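Local coordinates for ABC transporter substrate-binding protein (Staphylococcus aureus subsp. aureus NCTC 8325, PDB 3UN6) that probably serves as the substrate-binding component of an ABC-type import system and binds a zinc ion, its transported substrate being unestablished, at residues G117-Q123 / T187-E193; G248-R254 / A276-G282. All blocks are in the same frame, centred on the assembly; numbering follows the deposited sequence.

Contact 1 (G117-Q123 / T187-E193)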
loop_
_atom_site.group_PDB
_atom_site.type_symbol
_atom_site.label_atom_id
_atom_site.label_comp_id
_atom_site.label_asym_id
_atom_site.label_seq_id
_atom_site.Cartn_x
_atom_site.Cartn_y
_atom_site.Cartn_z
ATOM N N GLY A 117 0.492 -0.635 8.753
ATOM C CA GLY A 117 0.307 0.754 8.316
ATOM C C GLY A 117 -1.066 1.139 7.758
ATOM O O GLY A 117 -1.214 2.210 7.141
ATOM N N ASN A 118 -2.068 0.281 7.952
ATOM C CA ASN A 118 -3.462 0.558 7.509
ATOM C C ASN A 118 -4.364 0.904 8.689
ATOM O O ASN A 118 -4.164 0.413 9.809
ATOM C CB ASN A 118 -4.054 -0.647 6.739
ATOM C CG ASN A 118 -3.633 -0.669 5.267
ATOM O OD1 ASN A 118 -3.559 0.384 4.637
ATOM N ND2 ASN A 118 -3.393 -1.869 4.708
ATOM N N VAL A 119 -5.344 1.765 8.440
ATOM C CA VAL A 119 -6.282 2.148 9.463
ATOM C C VAL A 119 -7.729 2.134 8.989
ATOM O O VAL A 119 -8.004 2.104 7.805
ATOM C CB VAL A 119 -5.984 3.590 9.973
ATOM C CG1 VAL A 119 -4.642 3.641 10.648
ATOM C CG2 VAL A 119 -6.053 4.599 8.827
ATOM N N ILE A 120 -8.641 2.145 9.961
ATOM C CA ILE A 120 -10.065 2.295 9.725
ATOM C C ILE A 120 -10.451 3.462 10.583
ATOM O O ILE A 120 -10.300 3.412 11.800
ATOM C CB ILE A 120 -10.847 1.029 10.107
ATOM C CG1 ILE A 120 -10.428 -0.129 9.176
ATOM C CG2 ILE A 120 -12.365 1.285 10.005
ATOM C CD1 ILE A 120 -10.669 -1.510 9.752
HETATM N N MSE A 121 -10.906 4.540 9.941
HETATM C CA MSE A 121 -11.300 5.774 10.611
HETATM C C MSE A 121 -12.810 5.910 10.638
HETATM O O MSE A 121 -13.492 5.413 9.762
HETATM C CB MSE A 121 -10.761 6.987 9.841
HETATM C CG MSE A 121 -9.271 6.948 9.613
HETATM SE SE MSE A 121 -8.311 7.101 11.282
HETATM C CE MSE A 121 -8.833 8.944 11.711
ATOM N N GLY A 122 -13.316 6.561 11.672
ATOM C CA GLY A 122 -14.736 6.840 11.803
ATOM C C GLY A 122 -14.888 8.306 12.145
ATOM O O GLY A 122 -13.895 8.991 12.423
ATOM N N GLN A 123 -16.121 8.793 12.130
ATOM C CA GLN A 123 -16.395 10.178 12.472
ATOM C C GLN A 123 -16.037 10.410 13.921
ATOM O O GLN A 123 -15.996 9.468 14.719
ATOM C CB GLN A 123 -17.883 10.503 12.286
ATOM C CG GLN A 123 -18.321 10.492 10.848
ATOM C CD GLN A 123 -19.825 10.643 10.693
ATOM O OE1 GLN A 123 -20.542 10.787 11.680
ATOM N NE2 GLN A 123 -20.311 10.607 9.441
ATOM N N THR A 187 -19.204 7.803 6.600
ATOM C CA THR A 187 -19.232 7.470 8.031
ATOM C C THR A 187 -17.796 7.216 8.468
ATOM O O THR A 187 -17.416 7.443 9.615
ATOM C CB THR A 187 -19.950 6.110 8.285
ATOM O OG1 THR A 187 -21.197 6.051 7.583
ATOM C CG2 THR A 187 -20.170 5.852 9.783
ATOM N N GLY A 188 -17.003 6.702 7.545
ATOM C CA GLY A 188 -15.601 6.418 7.841
ATOM C C GLY A 188 -14.851 6.000 6.607
ATOM O O GLY A 188 -15.372 6.069 5.489
ATOM N N TYR A 189 -13.608 5.575 6.805
ATOM C CA TYR A 189 -12.799 5.142 5.706
ATOM C C TYR A 189 -11.665 4.260 6.173
ATOM O O TYR A 189 -11.393 4.148 7.384
ATOM C CB TYR A 189 -12.277 6.337 4.890
ATOM C CG TYR A 189 -11.377 7.361 5.611
ATOM C CD1 TYR A 189 -10.005 7.137 5.771
ATOM C CD2 TYR A 189 -11.890 8.580 6.028
ATOM C CE1 TYR A 189 -9.191 8.074 6.388
ATOM C CE2 TYR A 189 -11.093 9.526 6.639
ATOM C CZ TYR A 189 -9.741 9.267 6.819
ATOM O OH TYR A 189 -8.963 10.223 7.409
ATOM N N SER A 190 -11.061 3.577 5.213
ATOM C CA SER A 190 -9.910 2.757 5.473
ATOM C C SER A 190 -8.842 3.120 4.433
ATOM O O SER A 190 -9.137 3.199 3.253
ATOM C CB SER A 190 -10.284 1.293 5.401
ATOM O OG SER A 190 -9.173 0.509 5.732
ATOM N N VAL A 191 -7.598 3.315 4.875
ATOM C CA VAL A 191 -6.546 3.775 3.993
ATOM C C VAL A 191 -5.197 3.600 4.661
ATOM O O VAL A 191 -5.129 3.262 5.847
ATOM C CB VAL A 191 -6.753 5.263 3.685
ATOM C CG1 VAL A 191 -6.570 6.095 4.989
ATOM C CG2 VAL A 191 -5.818 5.738 2.572
ATOM N N ALA A 192 -4.123 3.768 3.881
ATOM C CA ALA A 192 -2.784 3.695 4.435
ATOM C C ALA A 192 -2.494 5.001 5.146
ATOM O O ALA A 192 -3.014 6.053 4.765
ATOM C CB ALA A 192 -1.750 3.474 3.328
ATOM N N GLU A 193 -1.661 4.952 6.165
ATOM C CA GLU A 193 -1.221 6.190 6.783
ATOM C C GLU A 193 -0.404 6.895 5.701
ATOM O O GLU A 193 0.094 6.241 4.785
ATOM C CB GLU A 193 -0.417 5.918 8.032
ATOM C CG GLU A 193 -1.258 5.373 9.193
ATOM C CD GLU A 193 -2.271 6.388 9.779
ATOM O OE1 GLU A 193 -2.747 7.289 9.055
ATOM O OE2 GLU A 193 -2.619 6.253 10.978
#
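Strands 118-122 and 188-192 run antiparallel, their axes 4.5 Å apart at closest and 163° between their directions. Val119/Val191 and Met121/Tyr189 are the hydrogen-bonded pairs. Val119 N donates to Val191 O (3.0 Å), and Val191 N to Val119 O (3.2 Å). Met121 N reaches Tyr189 O (2.6 Å), and Tyr189 N reaches Met121 O (3.0 Å). Glu193 N to Gly117 O (2.9 Å) extends the pairing at one end; at the other, Gln123 N to Thr187 O (3.1 Å) is weak. A CB on Gly188 would clash with Met121 O. The pair belongs to the mixed sheet of one lobe of a periplasmic-binding-protein-type fold, flanked by strands 206-210 and 138-142. Val119, Met121, Tyr189 and Val191 share one face. Tyr189 and Val191 pack on Met177 of helix 177-182, and the Val191 side chain comes within about 4 Å of the zinc ion. Selenomethionine Met121 lays its CB over the Tyr189 ring, 3.9 Å from the centroid, a CH-pi contact. On the other face Asn118, Ile120 and Ser190 pack on helix 148-159, while Ala192 touches His46. Ser190 OG donates to Val119 O (2.9 Å). Asn118 OD1 is hydrogen-bonded to His149 NE2; Asn118 also touches zinc ligands His46 and Cys220.

Contact 2 (G248-R254 / A276-G282); sequences GFKMNDR and AAWTSYG
An arginine reaches the end of a helix: Arg254 donates from NE to Ala276 O (3.3 Å) and weakly from NH1 to the same Ala276 O (3.3 Å). Arg254 NH1 also lies 2.7 Å from Thr279 O. Segment 248-254 leaves helix 234-250 through a type I turn from Lys250 to Asp253, and the Asp253 side chain caps helix 254-264 through OD1 to Lys255 N. Segment 276-282 ends helix 269-277 and exits through Trp278 into strand 279-280. The contact joins this exit to the turn between two helices, and Met251 and Tyr281 also touch helix 48-58. Gly282 N donates to Gly248 O at 2.8 Å; the CA atoms of Phe249 and Gly282 are 4.3 Å apart. A Phe249 ring face covers Gly282, with Phe249 CE1 3.7 Å from Gly282 C. Selenomethionine Met251 (m, m, m) makes a Met-aromatic contact with buried Tyr281 (chi1 m): Met251 CE is 4.0 Å and Met251 SE 5.3 Å from the Tyr281 ring centroid. Tyr281 OH is hydrogen-bonded to Thr45 O. The guanidinium charge thus sits at the carbonyl end of helix 269-277.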
loop_
_atom_site.group_PDB
_atom_site.type_symbol
_atom_site.label_atom_id
_atom_site.label_comp_id
_atom_site.label_asym_id
_atom_site.label_seq_id
_atom_site.Cartn_x
_atom_site.Cartn_y
_atom_site.Cartn_z
ATOM N N GLY A 248 15.049 -1.617 3.208
ATOM C CA GLY A 248 13.984 -2.192 4.010
ATOM C C GLY A 248 14.390 -2.436 5.442
ATOM O O GLY A 248 13.595 -2.225 6.356
ATOM N N PHE A 249 15.625 -2.856 5.637
ATOM C CA PHE A 249 16.151 -3.086 6.986
ATOM C C PHE A 249 16.561 -1.779 7.663
ATOM O O PHE A 249 16.368 -1.630 8.861
ATOM C CB PHE A 249 17.282 -4.103 6.957
ATOM C CG PHE A 249 16.816 -5.492 6.590
ATOM C CD1 PHE A 249 16.216 -6.301 7.537
ATOM C CD2 PHE A 249 16.958 -5.976 5.296
ATOM C CE1 PHE A 249 15.766 -7.584 7.207
ATOM C CE2 PHE A 249 16.511 -7.250 4.949
ATOM C CZ PHE A 249 15.912 -8.058 5.913
ATOM N N LYS A 250 17.114 -0.837 6.909
ATOM C CA LYS A 250 17.414 0.501 7.464
ATOM C C LYS A 250 16.147 1.156 8.052
ATOM O O LYS A 250 16.203 1.871 9.059
ATOM C CB LYS A 250 17.953 1.437 6.369
ATOM C CG LYS A 250 19.436 1.531 6.226
ATOM C CD LYS A 250 20.052 2.251 7.434
ATOM C CE LYS A 250 21.480 2.670 7.166
ATOM N NZ LYS A 250 22.295 1.543 6.632
HETATM N N MSE A 251 15.016 0.890 7.405
HETATM C CA MSE A 251 13.718 1.471 7.765
HETATM C C MSE A 251 13.085 0.918 9.029
HETATM O O MSE A 251 12.035 1.411 9.455
HETATM C CB MSE A 251 12.759 1.344 6.600
HETATM C CG MSE A 251 13.115 2.230 5.408
HETATM SE SE MSE A 251 12.717 4.155 5.678
HETATM C CE MSE A 251 10.788 4.124 5.482
ATOM N N ASN A 252 13.689 -0.110 9.609
ATOM C CA ASN A 252 13.234 -0.631 10.897
ATOM C C ASN A 252 13.488 0.403 11.977
ATOM O O ASN A 252 12.702 0.551 12.916
ATOM C CB ASN A 252 13.966 -1.921 11.271
ATOM C CG ASN A 252 13.404 -3.134 10.569
ATOM O OD1 ASN A 252 12.205 -3.201 10.279
ATOM N ND2 ASN A 252 14.257 -4.134 10.345
ATOM N N ASP A 253 14.620 1.088 11.868
ATOM C CA ASP A 253 14.931 2.142 12.789
ATOM C C ASP A 253 13.882 3.241 12.584
ATOM O O ASP A 253 13.835 3.857 11.522
ATOM C CB ASP A 253 16.323 2.687 12.519
ATOM C CG ASP A 253 16.620 3.931 13.335
ATOM O OD1 ASP A 253 15.722 4.355 14.085
ATOM O OD2 ASP A 253 17.725 4.494 13.217
ATOM N N ARG A 254 13.040 3.473 13.594
ATOM C CA ARG A 254 11.979 4.501 13.498
ATOM C C ARG A 254 12.393 5.940 13.266
ATOM O O ARG A 254 11.639 6.688 12.634
ATOM C CB ARG A 254 11.038 4.495 14.707
ATOM C CG ARG A 254 9.670 3.933 14.397
ATOM C CD ARG A 254 9.605 2.438 14.374
ATOM N NE ARG A 254 8.273 2.027 13.928
ATOM C CZ ARG A 254 7.723 0.845 14.174
ATOM N NH1 ARG A 254 6.510 0.577 13.714
ATOM N NH2 ARG A 254 8.365 -0.061 14.894
ATOM N N ALA A 276 4.449 6.433 10.989
ATOM C CA ALA A 276 5.595 5.555 11.021
ATOM C C ALA A 276 5.539 4.585 12.200
ATOM O O ALA A 276 5.991 3.440 12.079
ATOM C CB ALA A 276 6.880 6.384 11.076
ATOM N N ALA A 277 4.974 5.032 13.324
ATOM C CA ALA A 277 4.862 4.184 14.496
ATOM C C ALA A 277 4.086 2.906 14.179
ATOM O O ALA A 277 4.433 1.859 14.701
ATOM C CB ALA A 277 4.213 4.917 15.654
ATOM N N TRP A 278 3.076 2.977 13.303
ATOM C CA TRP A 278 2.239 1.800 13.000
ATOM C C TRP A 278 2.568 1.060 11.700
ATOM O O TRP A 278 1.848 0.132 11.311
ATOM C CB TRP A 278 0.745 2.185 13.056
ATOM C CG TRP A 278 0.307 2.572 14.430
ATOM C CD1 TRP A 278 0.408 3.819 15.020
ATOM C CD2 TRP A 278 -0.225 1.699 15.433
ATOM N NE1 TRP A 278 -0.054 3.764 16.304
ATOM C CE2 TRP A 278 -0.454 2.482 16.585
ATOM C CE3 TRP A 278 -0.559 0.340 15.459
ATOM C CZ2 TRP A 278 -1.010 1.957 17.739
ATOM C CZ3 TRP A 278 -1.111 -0.182 16.607
ATOM C CH2 TRP A 278 -1.327 0.621 17.737
ATOM N N THR A 279 3.660 1.448 11.043
ATOM C CA THR A 279 4.098 0.796 9.830
ATOM C C THR A 279 5.426 0.112 10.162
ATOM O O THR A 279 6.148 0.571 11.025
ATOM C CB THR A 279 4.274 1.807 8.677
ATOM O OG1 THR A 279 3.107 2.637 8.582
ATOM C CG2 THR A 279 4.481 1.082 7.333
ATOM N N SER A 280 5.714 -1.021 9.540
ATOM C CA SER A 280 7.019 -1.663 9.737
ATOM C C SER A 280 7.543 -2.067 8.371
ATOM O O SER A 280 6.801 -2.062 7.379
ATOM C CB SER A 280 6.959 -2.842 10.720
ATOM O OG SER A 280 6.410 -3.992 10.117
ATOM N N TYR A 281 8.833 -2.352 8.295
ATOM C CA TYR A 281 9.460 -2.752 7.043
ATOM C C TYR A 281 10.283 -4.039 7.277
ATOM O O TYR A 281 9.705 -5.081 7.531
ATOM C CB TYR A 281 10.273 -1.582 6.477
ATOM C CG TYR A 281 9.421 -0.354 6.257
ATOM C CD1 TYR A 281 8.801 -0.123 5.031
ATOM C CD2 TYR A 281 9.194 0.556 7.284
ATOM C CE1 TYR A 281 8.008 0.986 4.832
ATOM C CE2 TYR A 281 8.394 1.669 7.096
ATOM C CZ TYR A 281 7.802 1.883 5.869
ATOM O OH TYR A 281 6.975 2.974 5.655
ATOM N N GLY A 282 11.604 -3.987 7.174
ATOM C CA GLY A 282 12.428 -5.187 7.409
ATOM C C GLY A 282 12.417 -6.197 6.270
ATOM O O GLY A 282 12.767 -5.875 5.123
#

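Overall arrangement
From the N terminus, the chain passes the zinc ligand His46 and later enters strand 112-122. Contact 1 closes the loop from 117-123 to 187-193, which includes strands 138-142 and 167-171 and helices 148-159 and 177-182. The zinc ligands Cys220 and Cys221 follow before contact 2 opens. Contact 2 closes a much shorter, mainly helical loop of 21 residues, spanning nearly all of helix 254-264 and most of helix 269-277. The two loops are in series and neither nest nor cross. The centres of contacts 1 and 2 lie about 20 Å apart. They still meet at the shared sheet, where strand 279-280 pairs with 112-122, and Gly117 CA packs 3.4 Å from Thr279 OG1.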